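Local coordinates for 3-hydroxyisobutyrate dehydrogenase (Salmonella typhimurium, PDB 3G0O), which probably catalyses the NAD(+)-dependent oxidation of L-threonate to 2-dehydro-L-erythronate, and may also accept NADP(+), at residues 15-20 with 42-46; 65-69 with 153-157; 89-95 with 116-121. All coordinates share one frame. Residues are numbered along the deposited sequence.

All three contacts lie in the N-terminal, Rossmann-type NAD-binding domain. Contact 1 joins the glycine-rich turn to helix 40-48. Contact 2 lays helix 148-161 on strand 67-70. Contact 3 is nested in the loop that contact 2 closes and sits farther from the chain's centre. The centres of contacts 2 and 3 are about 13 Å apart, and the two touch: Arg153 NE is 3.0 Å from Gly95 O, and Asp66 OD1 forms a 3.2 Å salt bridge with Lys93 NZ. Contact 1 touches neither. The Val69 side chain is about 12 Å from that of Lys179, the predicted active-site residue. The Met20 side chain is about 12 Å from a bound L(+)-tartaric acid.

Contact 1: 15-20 with 42-46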
loop_
_atom_site.group_PDB
_atom_site.type_symbol
_atom_site.label_atom_id
_atom_site.label_comp_id
_atom_site.label_asym_id
_atom_site.label_seq_id
_atom_site.Cartn_x
_atom_site.Cartn_y
_atom_site.Cartn_z
ATOM N N LEU A 15 -7.896 5.359 26.126
ATOM C CA LEU A 15 -6.884 6.349 25.801
ATOM C C LEU A 15 -5.603 5.770 25.211
ATOM O O LEU A 15 -4.494 6.090 25.653
ATOM C CB LEU A 15 -6.568 7.185 27.045
ATOM C CG LEU A 15 -7.786 7.945 27.585
ATOM C CD1 LEU A 15 -7.425 8.635 28.896
ATOM C CD2 LEU A 15 -8.264 8.954 26.545
ATOM N N GLY A 16 -5.770 4.907 24.217
ATOM C CA GLY A 16 -4.625 4.330 23.540
ATOM C C GLY A 16 -4.127 5.402 22.590
ATOM O O GLY A 16 -4.456 6.574 22.763
ATOM N N SER A 17 -3.350 5.020 21.585
ATOM C CA SER A 17 -2.830 5.996 20.635
ATOM C C SER A 17 -3.944 6.778 19.949
ATOM O O SER A 17 -3.889 8.009 19.859
ATOM C CB SER A 17 -1.972 5.298 19.578
ATOM O OG SER A 17 -0.788 4.782 20.155
HETATM N N MSE A 18 -4.957 6.063 19.472
HETATM C CA MSE A 18 -6.070 6.699 18.785
HETATM C C MSE A 18 -6.921 7.514 19.756
HETATM O O MSE A 18 -7.317 8.636 19.447
HETATM C CB MSE A 18 -6.935 5.645 18.085
HETATM C CG MSE A 18 -6.208 4.864 16.981
HETATM SE SE MSE A 18 -5.540 5.978 15.520
HETATM C CE MSE A 18 -7.160 6.096 14.468
ATOM N N GLY A 19 -7.184 6.946 20.929
ATOM C CA GLY A 19 -7.991 7.620 21.933
ATOM C C GLY A 19 -7.387 8.915 22.435
ATOM O O GLY A 19 -8.097 9.908 22.597
HETATM N N MSE A 20 -6.081 8.911 22.695
HETATM C CA MSE A 20 -5.415 10.117 23.169
HETATM C C MSE A 20 -5.502 11.195 22.101
HETATM O O MSE A 20 -5.704 12.369 22.409
HETATM C CB MSE A 20 -3.949 9.841 23.516
HETATM C CG MSE A 20 -3.728 9.292 24.921
HETATM SE SE MSE A 20 -4.389 10.470 26.339
HETATM C CE MSE A 20 -3.077 11.887 26.219
ATOM N N ALA A 42 -1.935 8.051 31.267
ATOM C CA ALA A 42 -2.705 8.643 30.173
ATOM C C ALA A 42 -3.665 9.665 30.784
ATOM O O ALA A 42 -3.832 10.775 30.274
ATOM C CB ALA A 42 -3.493 7.560 29.439
ATOM N N CYS A 43 -4.288 9.277 31.892
ATOM C CA CYS A 43 -5.229 10.149 32.577
ATOM C C CYS A 43 -4.544 11.415 33.070
ATOM O O CYS A 43 -5.023 12.522 32.832
ATOM C CB CYS A 43 -5.870 9.400 33.743
ATOM S SG CYS A 43 -6.934 8.039 33.217
ATOM N N ALA A 44 -3.410 11.248 33.744
ATOM C CA ALA A 44 -2.659 12.384 34.266
ATOM C C ALA A 44 -2.282 13.367 33.164
ATOM O O ALA A 44 -2.371 14.579 33.352
ATOM C CB ALA A 44 -1.404 11.895 34.988
ATOM N N ASN A 45 -1.852 12.856 32.011
ATOM C CA ASN A 45 -1.484 13.743 30.914
ATOM C C ASN A 45 -2.670 14.550 30.434
ATOM O O ASN A 45 -2.533 15.725 30.106
ATOM C CB ASN A 45 -0.940 12.971 29.714
ATOM C CG ASN A 45 0.412 12.389 29.970
ATOM O OD1 ASN A 45 1.229 12.979 30.676
ATOM N ND2 ASN A 45 0.674 11.225 29.384
ATOM N N LEU A 46 -3.831 13.906 30.372
ATOM C CA LEU A 46 -5.031 14.581 29.908
ATOM C C LEU A 46 -5.419 15.692 30.877
ATOM O O LEU A 46 -5.792 16.787 30.457
ATOM C CB LEU A 46 -6.176 13.575 29.761
ATOM C CG LEU A 46 -7.199 13.915 28.678
ATOM C CD1 LEU A 46 -6.496 14.014 27.326
ATOM C CD2 LEU A 46 -8.279 12.845 28.634
#
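Leu15, just before helix 17-28, and Met20, in its first turn, reach across to helix 40-48, and the contact is mainly apolar. Leu15 precedes the helix, with Gly16 at the N-cap. The CA-to-CB bond of Leu15 points toward the other segment, and Leu15 CB lies 3.9 Å from Ala42 CB. The Leu15 CA and the Ala42 CA are 6.5 Å apart, the nearest CA pair. The mt rotamer of Leu15 carries CD1 onward, to 4.3 Å from Leu46 CD2 and 4.4 Å from Cys43 SG.

Met20 is modelled as selenomethionine. Its CA-to-CB bond points sideways, but three m torsions fold the chain over to the neighbouring helix. Met20 SE lies 4.0 Å from Ala42 O and 4.3 Å from Ala42 CB. Met20 CE lies 4.2 Å from both Leu46 CD1 and Asn45 CB. Leu46 adopts the tp rotamer, so CD1 meets Met20 while CD2 meets Leu15. The small Ala42 leaves room for both incoming side chains.

Within the first segment, Met20 N donates to Gly16 O at 2.8 Å, part of the first helical turn. Leu15 N is hydrogen-bonded to Asp37 OD1. Gly16 and Gly19 fit a GxGxxG pattern. The arrangement is consistent with the glycine-rich strand-turn-helix of a Rossmann fold, with its first helix packed against the next, helix 40-48.

Contact 2: 65-69 with 153-157; sequences VDALV and RLKPV
Ala67 and Val69 of strand 67-70 form the apolar centre with Leu154 and Val157 of helix 148-161. Ala67 and Val69 point their CA-to-CB bonds toward the helix, while Leu68 between them points away. Ala67 CB lies 3.6 Å from Leu154 CD2 and 4.0 Å from Val157 CG2. Val69 CG2 lies 3.8 Å from Val157 CG1. Leu154 is mt, and both Val69 and Val157 are t.

The closest CA pair is Ala67 with Leu154, at 6.7 Å. The axes of strand 67-69 and helix 153-157 approach to 9.2 Å and cross at -56°. The strand is extended, and the helix is kinked at Pro156 and Val157.

At the polar edge, Asp66 (phi/psi -86/-24, chi1 m) precedes the strand. Asp66 OD1 accepts from Arg153 NH2 at 3.0 Å in a salt bridge. Arg153 is t, p, t along chi1 to chi3, and Asp66 O lies over one face of its guanidinium. Asp66 OD2 accepts from His9 N, and OD1 also meets Lys93 NZ.

This is helix-on-sheet packing of an alpha/beta Rossmann-type domain. The helix also touches both strands flanking 67-70: Val157 meets Val10 of strand 9-13, and Leu154 meets Met99 of strand 97-100.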
loop_
_atom_site.group_PDB
_atom_site.type_symbol
_atom_site.label_atom_id
_atom_site.label_comp_id
_atom_site.label_asym_id
_atom_site.label_seq_id
_atom_site.Cartn_x
_atom_site.Cartn_y
_atom_site.Cartn_z
ATOM N N VAL A 65 -22.062 13.811 30.205
ATOM C CA VAL A 65 -21.576 13.980 28.844
ATOM C C VAL A 65 -22.688 14.009 27.803
ATOM O O VAL A 65 -23.713 13.341 27.942
ATOM C CB VAL A 65 -20.575 12.865 28.450
ATOM C CG1 VAL A 65 -19.329 12.959 29.311
ATOM C CG2 VAL A 65 -21.229 11.499 28.588
ATOM N N ASP A 66 -22.464 14.798 26.759
ATOM C CA ASP A 66 -23.396 14.921 25.651
ATOM C C ASP A 66 -23.072 13.800 24.667
ATOM O O ASP A 66 -23.918 13.369 23.885
ATOM C CB ASP A 66 -23.211 16.273 24.973
ATOM C CG ASP A 66 -23.570 17.426 25.885
ATOM O OD1 ASP A 66 -24.767 17.577 26.191
ATOM O OD2 ASP A 66 -22.663 18.172 26.306
ATOM N N ALA A 67 -21.832 13.330 24.722
ATOM C CA ALA A 67 -21.390 12.260 23.839
ATOM C C ALA A 67 -20.287 11.447 24.491
ATOM O O ALA A 67 -19.445 11.982 25.210
ATOM C CB ALA A 67 -20.889 12.842 22.518
ATOM N N LEU A 68 -20.308 10.145 24.237
ATOM C CA LEU A 68 -19.291 9.251 24.770
ATOM C C LEU A 68 -18.676 8.534 23.574
ATOM O O LEU A 68 -19.398 7.938 22.774
ATOM C CB LEU A 68 -19.913 8.223 25.716
ATOM C CG LEU A 68 -18.914 7.357 26.490
ATOM C CD1 LEU A 68 -18.321 8.180 27.628
ATOM C CD2 LEU A 68 -19.605 6.118 27.042
ATOM N N VAL A 69 -17.356 8.613 23.440
ATOM C CA VAL A 69 -16.657 7.942 22.342
ATOM C C VAL A 69 -15.922 6.746 22.934
ATOM O O VAL A 69 -15.191 6.885 23.915
ATOM C CB VAL A 69 -15.620 8.871 21.662
ATOM C CG1 VAL A 69 -14.984 8.164 20.465
ATOM C CG2 VAL A 69 -16.284 10.167 21.233
ATOM N N ARG A 153 -26.016 14.850 16.756
ATOM C CA ARG A 153 -25.536 15.006 18.121
ATOM C C ARG A 153 -24.015 14.955 18.199
ATOM O O ARG A 153 -23.401 15.700 18.964
ATOM C CB ARG A 153 -26.111 13.907 19.009
ATOM C CG ARG A 153 -25.996 14.196 20.488
ATOM C CD ARG A 153 -27.029 15.237 20.900
ATOM N NE ARG A 153 -27.151 15.308 22.346
ATOM C CZ ARG A 153 -26.488 16.165 23.110
ATOM N NH1 ARG A 153 -25.654 17.047 22.575
ATOM N NH2 ARG A 153 -26.638 16.114 24.415
ATOM N N LEU A 154 -23.413 14.081 17.397
ATOM C CA LEU A 154 -21.961 13.907 17.403
ATOM C C LEU A 154 -21.150 14.848 16.519
ATOM O O LEU A 154 -19.921 14.811 16.540
ATOM C CB LEU A 154 -21.623 12.459 17.038
ATOM C CG LEU A 154 -21.968 11.413 18.097
ATOM C CD1 LEU A 154 -22.000 10.029 17.465
ATOM C CD2 LEU A 154 -20.953 11.474 19.232
ATOM N N LYS A 155 -21.823 15.704 15.759
ATOM C CA LYS A 155 -21.119 16.621 14.864
ATOM C C LYS A 155 -19.937 17.352 15.500
ATOM O O LYS A 155 -18.872 17.454 14.896
ATOM C CB LYS A 155 -22.092 17.641 14.275
ATOM C CG LYS A 155 -21.492 18.474 13.147
ATOM C CD LYS A 155 -22.522 19.441 12.591
ATOM C CE LYS A 155 -21.990 20.147 11.361
ATOM N NZ LYS A 155 -20.678 20.802 11.628
ATOM N N PRO A 156 -20.115 17.890 16.722
ATOM C CA PRO A 156 -19.009 18.596 17.375
ATOM C C PRO A 156 -17.801 17.678 17.557
ATOM O O PRO A 156 -16.657 18.099 17.398
ATOM C CB PRO A 156 -19.616 19.025 18.710
ATOM C CG PRO A 156 -21.052 19.243 18.366
ATOM C CD PRO A 156 -21.359 18.035 17.503
ATOM N N VAL A 157 -18.069 16.420 17.894
ATOM C CA VAL A 157 -17.006 15.445 18.099
ATOM C C VAL A 157 -16.345 15.071 16.775
ATOM O O VAL A 157 -15.122 15.094 16.660
ATOM C CB VAL A 157 -17.546 14.167 18.774
ATOM C CG1 VAL A 157 -16.433 13.129 18.895
ATOM C CG2 VAL A 157 -18.108 14.505 20.147
#

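Contact 3: 89-95 with 116-121; sequences AHLMKPG and LTALNL
Ala89 opens a short 3-10 turn, residues 89-91, and points its CB toward the end of helix 106-117. Ala89 CB lies 3.8 Å from Leu116 CD2 and 3.7 Å from Leu119 CD1. Ala89 O lies 3.4 Å from Leu121 CD1 and also accepts from Met92 N at 3.1 Å. Leu116, Leu119 and Leu121 are all mt rotamers. The CA atoms of Ala89 and Leu116 are 7.1 Å apart, and those of His90 and Leu119 7.0 Å.

His90 points away, but its N lies 4.1 Å from Leu119 CD1. Met92 to Pro94 are extended (phi/psi -70/141, -77/147, -50/138). Met92, a selenomethionine (chi1 m, chi2 t, chi3 p), sets CB 3.8 Å from Leu121 CD2. A water bridges the segments, 2.7 Å from Met92 O and 3.0 Å from Leu119 O.

The opposing segment ends its helix in a Schellman motif. Asn120 is the C-prime residue, at phi/psi 60/36. Leu121 N donates to Leu116 O at 3.0 Å, and Asn120 N to Thr117 O at 2.8 Å. The chain then turns into strand 122-129, parallel to strand 97-100, which follows the first segment. The crossover between them runs through helix 106-117, as in a beta-alpha-beta unit of the Rossmann type.

Lys93 points away, and its NZ forms a salt bridge with Asp66. Lys93 O lies 3.4 Å from Leu121 CD2. Pro94 CA is 3.7 Å from Asn120 O, with the CA atoms of Pro94 and Asn120 5.3 Å apart. Gly95 has phi/psi 89/-15, and its N donates to Asn120 O at 2.9 Å and 177°.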
loop_
_atom_site.group_PDB
_atom_site.type_symbol
_atom_site.label_atom_id
_atom_site.label_comp_id
_atom_site.label_asym_id
_atom_site.label_seq_id
_atom_site.Cartn_x
_atom_site.Cartn_y
_atom_site.Cartn_z
ATOM N N ALA A 89 -24.030 2.993 30.269
ATOM C CA ALA A 89 -25.159 3.334 29.406
ATOM C C ALA A 89 -26.374 3.833 30.192
ATOM O O ALA A 89 -26.958 4.860 29.846
ATOM C CB ALA A 89 -25.547 2.132 28.548
ATOM N N HIS A 90 -26.734 3.118 31.256
ATOM C CA HIS A 90 -27.889 3.478 32.079
ATOM C C HIS A 90 -27.747 4.784 32.863
ATOM O O HIS A 90 -28.716 5.265 33.443
ATOM C CB HIS A 90 -28.207 2.339 33.052
ATOM C CG HIS A 90 -27.163 2.138 34.106
ATOM N ND1 HIS A 90 -27.360 2.486 35.426
ATOM C CD2 HIS A 90 -25.902 1.655 34.030
ATOM C CE1 HIS A 90 -26.264 2.228 36.116
ATOM N NE2 HIS A 90 -25.363 1.722 35.292
ATOM N N LEU A 91 -26.551 5.359 32.882
ATOM C CA LEU A 91 -26.327 6.604 33.607
ATOM C C LEU A 91 -26.412 7.803 32.679
ATOM O O LEU A 91 -26.541 8.940 33.125
ATOM C CB LEU A 91 -24.951 6.584 34.258
ATOM C CG LEU A 91 -24.684 5.457 35.248
ATOM C CD1 LEU A 91 -23.246 5.561 35.720
ATOM C CD2 LEU A 91 -25.653 5.551 36.416
HETATM N N MSE A 92 -26.326 7.536 31.381
HETATM C CA MSE A 92 -26.360 8.579 30.367
HETATM C C MSE A 92 -27.723 9.234 30.218
HETATM O O MSE A 92 -28.759 8.571 30.276
HETATM C CB MSE A 92 -25.879 8.002 29.033
HETATM C CG MSE A 92 -24.406 7.623 29.092
HETATM SE SE MSE A 92 -23.632 7.026 27.444
HETATM C CE MSE A 92 -23.536 8.694 26.505
ATOM N N LYS A 93 -27.713 10.544 30.018
ATOM C CA LYS A 93 -28.953 11.287 29.886
ATOM C C LYS A 93 -29.602 11.118 28.521
ATOM O O LYS A 93 -28.921 10.973 27.507
ATOM C CB LYS A 93 -28.711 12.777 30.167
ATOM C CG LYS A 93 -27.634 13.403 29.297
ATOM C CD LYS A 93 -27.362 14.855 29.664
ATOM C CE LYS A 93 -26.066 15.322 29.031
ATOM N NZ LYS A 93 -25.936 16.808 29.057
ATOM N N PRO A 94 -30.942 11.133 28.482
ATOM C CA PRO A 94 -31.684 10.982 27.228
ATOM C C PRO A 94 -31.188 11.932 26.138
ATOM O O PRO A 94 -30.902 13.102 26.398
ATOM C CB PRO A 94 -33.117 11.286 27.646
ATOM C CG PRO A 94 -33.166 10.781 29.051
ATOM C CD PRO A 94 -31.867 11.310 29.616
ATOM N N GLY A 95 -31.087 11.421 24.916
ATOM C CA GLY A 95 -30.635 12.249 23.814
ATOM C C GLY A 95 -29.131 12.267 23.600
ATOM O O GLY A 95 -28.673 12.720 22.553
ATOM N N LEU A 116 -28.970 0.510 23.204
ATOM C CA LEU A 116 -28.810 1.923 23.525
ATOM C C LEU A 116 -30.049 2.728 23.142
ATOM O O LEU A 116 -30.427 3.667 23.840
ATOM C CB LEU A 116 -27.575 2.496 22.813
ATOM C CG LEU A 116 -26.208 1.997 23.297
ATOM C CD1 LEU A 116 -25.104 2.584 22.438
ATOM C CD2 LEU A 116 -26.007 2.387 24.755
ATOM N N THR A 117 -30.682 2.362 22.032
ATOM C CA THR A 117 -31.883 3.056 21.584
ATOM C C THR A 117 -32.986 2.909 22.625
ATOM O O THR A 117 -33.745 3.847 22.879
ATOM C CB THR A 117 -32.390 2.489 20.242
ATOM O OG1 THR A 117 -31.428 2.758 19.216
ATOM C CG2 THR A 117 -33.717 3.124 19.861
ATOM N N ALA A 118 -33.067 1.725 23.225
ATOM C CA ALA A 118 -34.070 1.451 24.243
ATOM C C ALA A 118 -33.907 2.395 25.431
ATOM O O ALA A 118 -34.863 2.654 26.160
ATOM C CB ALA A 118 -33.958 0.008 24.703
ATOM N N LEU A 119 -32.695 2.907 25.621
ATOM C CA LEU A 119 -32.413 3.827 26.716
ATOM C C LEU A 119 -32.498 5.263 26.226
ATOM O O LEU A 119 -32.009 6.183 26.884
ATOM C CB LEU A 119 -31.015 3.568 27.276
ATOM C CG LEU A 119 -30.725 2.158 27.786
ATOM C CD1 LEU A 119 -29.264 2.078 28.194
ATOM C CD2 LEU A 119 -31.631 1.821 28.968
ATOM N N ASN A 120 -33.116 5.449 25.067
ATOM C CA ASN A 120 -33.250 6.774 24.477
ATOM C C ASN A 120 -31.900 7.423 24.211
ATOM O O ASN A 120 -31.737 8.637 24.366
ATOM C CB ASN A 120 -34.086 7.685 25.375
ATOM C CG ASN A 120 -35.503 7.852 24.870
ATOM O OD1 ASN A 120 -36.285 8.607 25.437
ATOM N ND2 ASN A 120 -35.844 7.137 23.803
ATOM N N LEU A 121 -30.934 6.600 23.815
ATOM C CA LEU A 121 -29.590 7.069 23.498
ATOM C C LEU A 121 -29.334 6.838 22.008
ATOM O O LEU A 121 -29.885 5.911 21.410
ATOM C CB LEU A 121 -28.554 6.302 24.329
ATOM C CG LEU A 121 -28.745 6.365 25.849
ATOM C CD1 LEU A 121 -27.737 5.464 26.541
ATOM C CD2 LEU A 121 -28.602 7.806 26.322
HETATM O O HOH W 1 -31.149 8.049 29.126
#